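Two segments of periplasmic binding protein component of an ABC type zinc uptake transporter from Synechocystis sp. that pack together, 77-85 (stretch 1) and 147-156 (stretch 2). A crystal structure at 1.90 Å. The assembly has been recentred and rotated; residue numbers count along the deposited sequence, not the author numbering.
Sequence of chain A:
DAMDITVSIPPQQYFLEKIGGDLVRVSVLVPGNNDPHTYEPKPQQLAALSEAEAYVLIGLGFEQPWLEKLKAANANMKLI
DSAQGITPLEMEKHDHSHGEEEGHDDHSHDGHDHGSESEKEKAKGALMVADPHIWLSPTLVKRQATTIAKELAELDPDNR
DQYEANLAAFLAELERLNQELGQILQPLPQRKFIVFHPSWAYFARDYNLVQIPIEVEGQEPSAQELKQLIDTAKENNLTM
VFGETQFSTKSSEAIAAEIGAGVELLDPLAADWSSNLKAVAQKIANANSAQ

Stretch 1, residues 77-85: MKLIDSAQG
Stretch 2 (147-156) TIAKELAELD

Strand 78-81 lies against helix 147-155 of the same chain, the two running nearly antiparallel (157° between their N-to-C directions) with axes 8.8 Å apart at closest approach. The register, by nearest CA atoms, is Lys78 with Leu155 (8.6 Å), Ile80 with Glu151 (6.9 Å) and Ser82 with Thr147 (5.9 Å), so the segments converge toward the end of the strand. Together they bury 439 Å², most of it through Ile80, Thr147 and Gln84. Strand alternation (phi/psi near -99/116 at Ile80) turns Lys78 and Ile80 toward the helix and Leu79 away. Ile80, chi1 m and chi2 t, packs its CG1 3.8 Å from Glu151 CB, and its CD1 lies 4.3 Å from Leu152 CD2. Lys78, modelled only to CB, places that atom 4.1 Å from Leu155 CD2. Past the strand, a type I turn from Asp81 to Gln84 (Ser82 -74/-10, Ala83 -88/5) brings the chain over Thr147; Ala83 N donates to Asp81 OD1 (3.1 Å), while the closing bond from Gln84 N to Asp81 O is weak (3.3 Å). Thr147, chi1 m, sets CG2 3.4 Å from Asp81 O and 4.2 Å from Ser82 CA. Beside it, Ile148 (m, t) has CG1 4.0 Å from Ser82 CB. Gln84, exposed, with chi1 p, chi2 t and chi3 43°, extends along the helix: its CG is 3.1 Å from Thr147 OG1, a tight approach, and its NE2 is 3.4 Å from the same oxygen. Glu151, with chi1 and chi2 both m and chi3 40°, directs its carboxylate to the strand backbone through one water, which donates to Glu151 OE2 (2.9 Å) and accepts from Asp81 N (2.9 Å). Packing and this water bridge thus join strand to helix. The helix is held by bonds such as Glu151 N to Thr147 O (3.0 Å); Asp156 (-141/67) leaves helical geometry.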

ATOM      1  N   MET A  77      -4.577 -18.415 -15.983  1.00 30.60           N
ATOM      2  CA  MET A  77      -4.574 -16.978 -15.736  1.00 29.36           C
ATOM      3  C   MET A  77      -3.220 -16.317 -15.854  1.00 27.93           C
ATOM      4  O   MET A  77      -2.194 -16.838 -15.405  1.00 32.54           O
ATOM      5  CB  MET A  77      -5.177 -16.644 -14.377  1.00 28.51           C
ATOM      6  CG  MET A  77      -4.257 -16.761 -13.235  1.00 29.03           C
ATOM      7  SD  MET A  77      -5.146 -16.424 -11.685  1.00 26.97           S
ATOM      8  CE  MET A  77      -3.896 -16.928 -10.593  1.00 21.08           C
ATOM      9  N   LYS A  78      -3.230 -15.140 -16.450  1.00 25.15           N
ATOM     10  CA  LYS A  78      -2.009 -14.389 -16.628  1.00 21.95           C
ATOM     11  C   LYS A  78      -1.619 -13.724 -15.314  1.00 22.58           C
ATOM     12  O   LYS A  78      -2.452 -13.116 -14.645  1.00 25.59           O
ATOM     13  CB  LYS A  78      -2.215 -13.305 -17.709  1.00 24.61           C
ATOM     14  N   LEU A  79      -0.362 -13.851 -14.942  1.00 19.22           N
ATOM     15  CA  LEU A  79       0.145 -13.178 -13.747  1.00 19.47           C
ATOM     16  C   LEU A  79       0.742 -11.850 -14.203  1.00 23.76           C
ATOM     17  O   LEU A  79       1.727 -11.822 -14.962  1.00 24.11           O
ATOM     18  CB  LEU A  79       1.242 -13.995 -13.104  1.00 20.25           C
ATOM     19  CG  LEU A  79       0.764 -15.367 -12.579  1.00 25.82           C
ATOM     20  CD1 LEU A  79       1.920 -16.069 -11.902  1.00 32.24           C
ATOM     21  CD2 LEU A  79      -0.358 -15.206 -11.587  1.00 27.19           C
ATOM     22  N   ILE A  80       0.156 -10.747 -13.768  1.00 18.31           N
ATOM     23  CA  ILE A  80       0.683  -9.430 -14.141  1.00 14.93           C
ATOM     24  C   ILE A  80       1.538  -8.906 -13.002  1.00 20.69           C
ATOM     25  O   ILE A  80       1.039  -8.647 -11.919  1.00 17.77           O
ATOM     26  CB  ILE A  80      -0.451  -8.453 -14.427  1.00 14.71           C
ATOM     27  CG1 ILE A  80      -1.199  -8.889 -15.701  1.00 18.04           C
ATOM     28  CG2 ILE A  80       0.103  -7.061 -14.606  1.00 15.09           C
ATOM     29  CD1 ILE A  80      -2.570  -8.248 -15.898  1.00 28.05           C
ATOM     30  N   ASP A  81       2.833  -8.728 -13.258  1.00 14.01           N
ATOM     31  CA  ASP A  81       3.745  -8.241 -12.235  1.00 17.00           C
ATOM     32  C   ASP A  81       3.746  -6.715 -12.272  1.00 17.99           C
ATOM     33  O   ASP A  81       4.420  -6.096 -13.108  1.00 21.05           O
ATOM     34  CB  ASP A  81       5.131  -8.790 -12.505  1.00 21.61           C
ATOM     35  CG  ASP A  81       6.164  -8.270 -11.527  1.00 31.40           C
ATOM     36  OD1 ASP A  81       5.817  -7.512 -10.586  1.00 25.00           O
ATOM     37  OD2 ASP A  81       7.341  -8.625 -11.723  1.00 38.24           O
ATOM     38  N   SER A  82       3.002  -6.084 -11.365  1.00 16.94           N
ATOM     39  CA  SER A  82       2.912  -4.628 -11.459  1.00 16.88           C
ATOM     40  C   SER A  82       4.129  -3.861 -11.020  1.00 15.31           C
ATOM     41  O   SER A  82       4.218  -2.661 -11.273  1.00 18.16           O
ATOM     42  CB  SER A  82       1.647  -4.109 -10.746  1.00 21.11           C
ATOM     43  OG  SER A  82       1.850  -4.086  -9.373  1.00 18.89           O
ATOM     44  N   ALA A  83       5.099  -4.540 -10.407  1.00 14.94           N
ATOM     45  CA  ALA A  83       6.302  -3.867  -9.967  1.00 15.89           C
ATOM     46  C   ALA A  83       7.389  -3.809 -11.063  1.00 17.76           C
ATOM     47  O   ALA A  83       8.496  -3.308 -10.803  1.00 19.01           O
ATOM     48  CB  ALA A  83       6.877  -4.558  -8.740  1.00 15.57           C
ATOM     49  N   GLN A  84       7.085  -4.274 -12.270  1.00 17.89           N
ATOM     50  CA  GLN A  84       8.145  -4.257 -13.302  1.00 20.51           C
ATOM     51  C   GLN A  84       8.817  -2.910 -13.514  1.00 20.45           C
ATOM     52  O   GLN A  84       8.164  -1.869 -13.656  1.00 18.09           O
ATOM     53  CB  GLN A  84       7.652  -4.817 -14.654  1.00 25.05           C
ATOM     54  CG  GLN A  84       6.525  -4.122 -15.349  1.00 46.72           C
ATOM     55  CD  GLN A  84       6.271  -4.667 -16.784  1.00 57.22           C
ATOM     56  OE1 GLN A  84       6.281  -5.891 -17.018  1.00 57.38           O
ATOM     57  NE2 GLN A  84       6.025  -3.746 -17.741  1.00 57.15           N
ATOM     58  N   GLY A  85      10.151  -2.933 -13.468  1.00 16.36           N
ATOM     59  CA  GLY A  85      10.919  -1.739 -13.740  1.00 18.67           C
ATOM     60  C   GLY A  85      11.142  -0.855 -12.547  1.00 18.09           C
ATOM     61  O   GLY A  85      11.887   0.104 -12.628  1.00 21.23           O
ATOM     62  N   THR A 147       2.021  -0.438 -16.433  1.00 15.54           N
ATOM     63  CA  THR A 147       2.273  -1.863 -16.622  1.00 17.36           C
ATOM     64  C   THR A 147       0.947  -2.570 -16.683  1.00 17.74           C
ATOM     65  O   THR A 147       0.702  -3.396 -17.561  1.00 15.61           O
ATOM     66  CB  THR A 147       3.142  -2.415 -15.456  1.00 19.73           C
ATOM     67  OG1 THR A 147       4.428  -1.775 -15.478  1.00 20.47           O
ATOM     68  CG2 THR A 147       3.319  -3.956 -15.562  1.00 19.93           C
ATOM     69  N   ILE A 148       0.047  -2.254 -15.752  1.00 14.51           N
ATOM     70  CA  ILE A 148      -1.237  -2.938 -15.786  1.00 13.30           C
ATOM     71  C   ILE A 148      -2.039  -2.690 -17.072  1.00 12.09           C
ATOM     72  O   ILE A 148      -2.593  -3.635 -17.677  1.00 14.67           O
ATOM     73  CB  ILE A 148      -2.075  -2.542 -14.529  1.00 14.61           C
ATOM     74  CG1 ILE A 148      -1.331  -2.998 -13.246  1.00 17.61           C
ATOM     75  CG2 ILE A 148      -3.467  -3.146 -14.636  1.00 19.70           C
ATOM     76  CD1 ILE A 148      -1.893  -2.434 -11.945  1.00 28.05           C
ATOM     77  N   ALA A 149      -2.127  -1.427 -17.493  1.00 13.34           N
ATOM     78  CA  ALA A 149      -2.909  -1.098 -18.687  1.00 16.33           C
ATOM     79  C   ALA A 149      -2.306  -1.811 -19.908  1.00 16.29           C
ATOM     80  O   ALA A 149      -3.024  -2.370 -20.721  1.00 19.15           O
ATOM     81  CB  ALA A 149      -2.913   0.432 -18.920  1.00 13.59           C
ATOM     82  N   LYS A 150      -0.980  -1.767 -20.014  1.00 16.31           N
ATOM     83  CA  LYS A 150      -0.280  -2.421 -21.140  1.00 20.47           C
ATOM     84  C   LYS A 150      -0.626  -3.913 -21.126  1.00 21.21           C
ATOM     85  O   LYS A 150      -0.950  -4.488 -22.167  1.00 21.80           O
ATOM     86  CB  LYS A 150       1.247  -2.208 -21.000  1.00 25.21           C
ATOM     87  CG  LYS A 150       2.102  -3.090 -21.929  1.00 43.23           C
ATOM     88  CD  LYS A 150       3.577  -3.144 -21.506  1.00 53.47           C
ATOM     89  CE  LYS A 150       4.327  -4.279 -22.233  1.00 62.53           C
ATOM     90  NZ  LYS A 150       3.681  -5.642 -22.079  1.00 65.31           N
ATOM     91  N   GLU A 151      -0.589  -4.564 -19.955  1.00 22.25           N
ATOM     92  CA  GLU A 151      -0.929  -5.980 -19.939  1.00 20.87           C
ATOM     93  C   GLU A 151      -2.374  -6.258 -20.218  1.00 24.98           C
ATOM     94  O   GLU A 151      -2.688  -7.261 -20.879  1.00 23.71           O
ATOM     95  CB  GLU A 151      -0.515  -6.628 -18.628  1.00 24.94           C
ATOM     96  CG  GLU A 151       0.961  -6.525 -18.439  1.00 28.93           C
ATOM     97  CD  GLU A 151       1.734  -7.675 -19.083  1.00 39.49           C
ATOM     98  OE1 GLU A 151       1.388  -8.105 -20.201  1.00 36.59           O
ATOM     99  OE2 GLU A 151       2.703  -8.136 -18.453  1.00 45.24           O
ATOM    100  N   LEU A 152      -3.280  -5.399 -19.737  1.00 22.99           N
ATOM    101  CA  LEU A 152      -4.717  -5.614 -19.999  1.00 18.24           C
ATOM    102  C   LEU A 152      -5.040  -5.434 -21.496  1.00 16.33           C
ATOM    103  O   LEU A 152      -5.961  -6.092 -22.049  1.00 21.11           O
ATOM    104  CB  LEU A 152      -5.598  -4.635 -19.181  1.00 21.30           C
ATOM    105  CG  LEU A 152      -5.690  -4.941 -17.666  1.00 23.32           C
ATOM    106  CD1 LEU A 152      -6.657  -3.966 -16.968  1.00 21.98           C
ATOM    107  CD2 LEU A 152      -6.131  -6.398 -17.520  1.00 24.16           C
ATOM    108  N   ALA A 153      -4.341  -4.498 -22.141  1.00 20.58           N
ATOM    109  CA  ALA A 153      -4.574  -4.262 -23.578  1.00 23.23           C
ATOM    110  C   ALA A 153      -4.112  -5.491 -24.395  1.00 27.03           C
ATOM    111  O   ALA A 153      -4.672  -5.774 -25.445  1.00 28.05           O
ATOM    112  CB  ALA A 153      -3.822  -2.966 -24.047  1.00 20.21           C
ATOM    113  N   GLU A 154      -3.106  -6.216 -23.889  1.00 29.68           N
ATOM    114  CA  GLU A 154      -2.608  -7.425 -24.550  1.00 29.17           C
ATOM    115  C   GLU A 154      -3.613  -8.553 -24.383  1.00 32.65           C
ATOM    116  O   GLU A 154      -3.776  -9.392 -25.252  1.00 27.76           O
ATOM    117  CB  GLU A 154      -1.287  -7.865 -23.929  1.00 37.29           C
ATOM    118  CG  GLU A 154      -0.125  -6.922 -24.173  1.00 47.50           C
ATOM    119  CD  GLU A 154       0.256  -6.859 -25.637  1.00 55.32           C
ATOM    120  OE1 GLU A 154       0.374  -7.941 -26.259  1.00 55.83           O
ATOM    121  OE2 GLU A 154       0.442  -5.735 -26.157  1.00 56.71           O
ATOM    122  N   LEU A 155      -4.308  -8.571 -23.260  1.00 27.70           N
ATOM    123  CA  LEU A 155      -5.292  -9.600 -23.001  1.00 25.25           C
ATOM    124  C   LEU A 155      -6.611  -9.315 -23.693  1.00 27.68           C
ATOM    125  O   LEU A 155      -7.384 -10.238 -24.013  1.00 27.57           O
ATOM    126  CB  LEU A 155      -5.539  -9.667 -21.484  1.00 28.95           C
ATOM    127  CG  LEU A 155      -5.234 -10.889 -20.614  1.00 37.30           C
ATOM    128  CD1 LEU A 155      -4.290 -11.854 -21.292  1.00 34.83           C
ATOM    129  CD2 LEU A 155      -4.687 -10.395 -19.289  1.00 30.89           C
ATOM    130  N   ASP A 156      -6.887  -8.040 -23.936  1.00 21.91           N
ATOM    131  CA  ASP A 156      -8.183  -7.659 -24.490  1.00 24.70           C
ATOM    132  C   ASP A 156      -7.952  -6.543 -25.516  1.00 26.51           C
ATOM    133  O   ASP A 156      -8.365  -5.390 -25.334  1.00 18.72           O
ATOM    134  CB  ASP A 156      -9.078  -7.238 -23.291  1.00 23.83           C
ATOM    135  CG  ASP A 156     -10.453  -6.772 -23.696  1.00 28.39           C
ATOM    136  OD1 ASP A 156     -10.922  -7.177 -24.758  1.00 29.63           O
ATOM    137  OD2 ASP A 156     -11.085  -6.010 -22.943  1.00 27.99           O
TER
HETATM  138  O   HOH W   1       3.792  -9.189 -15.939  1.00 40.82           O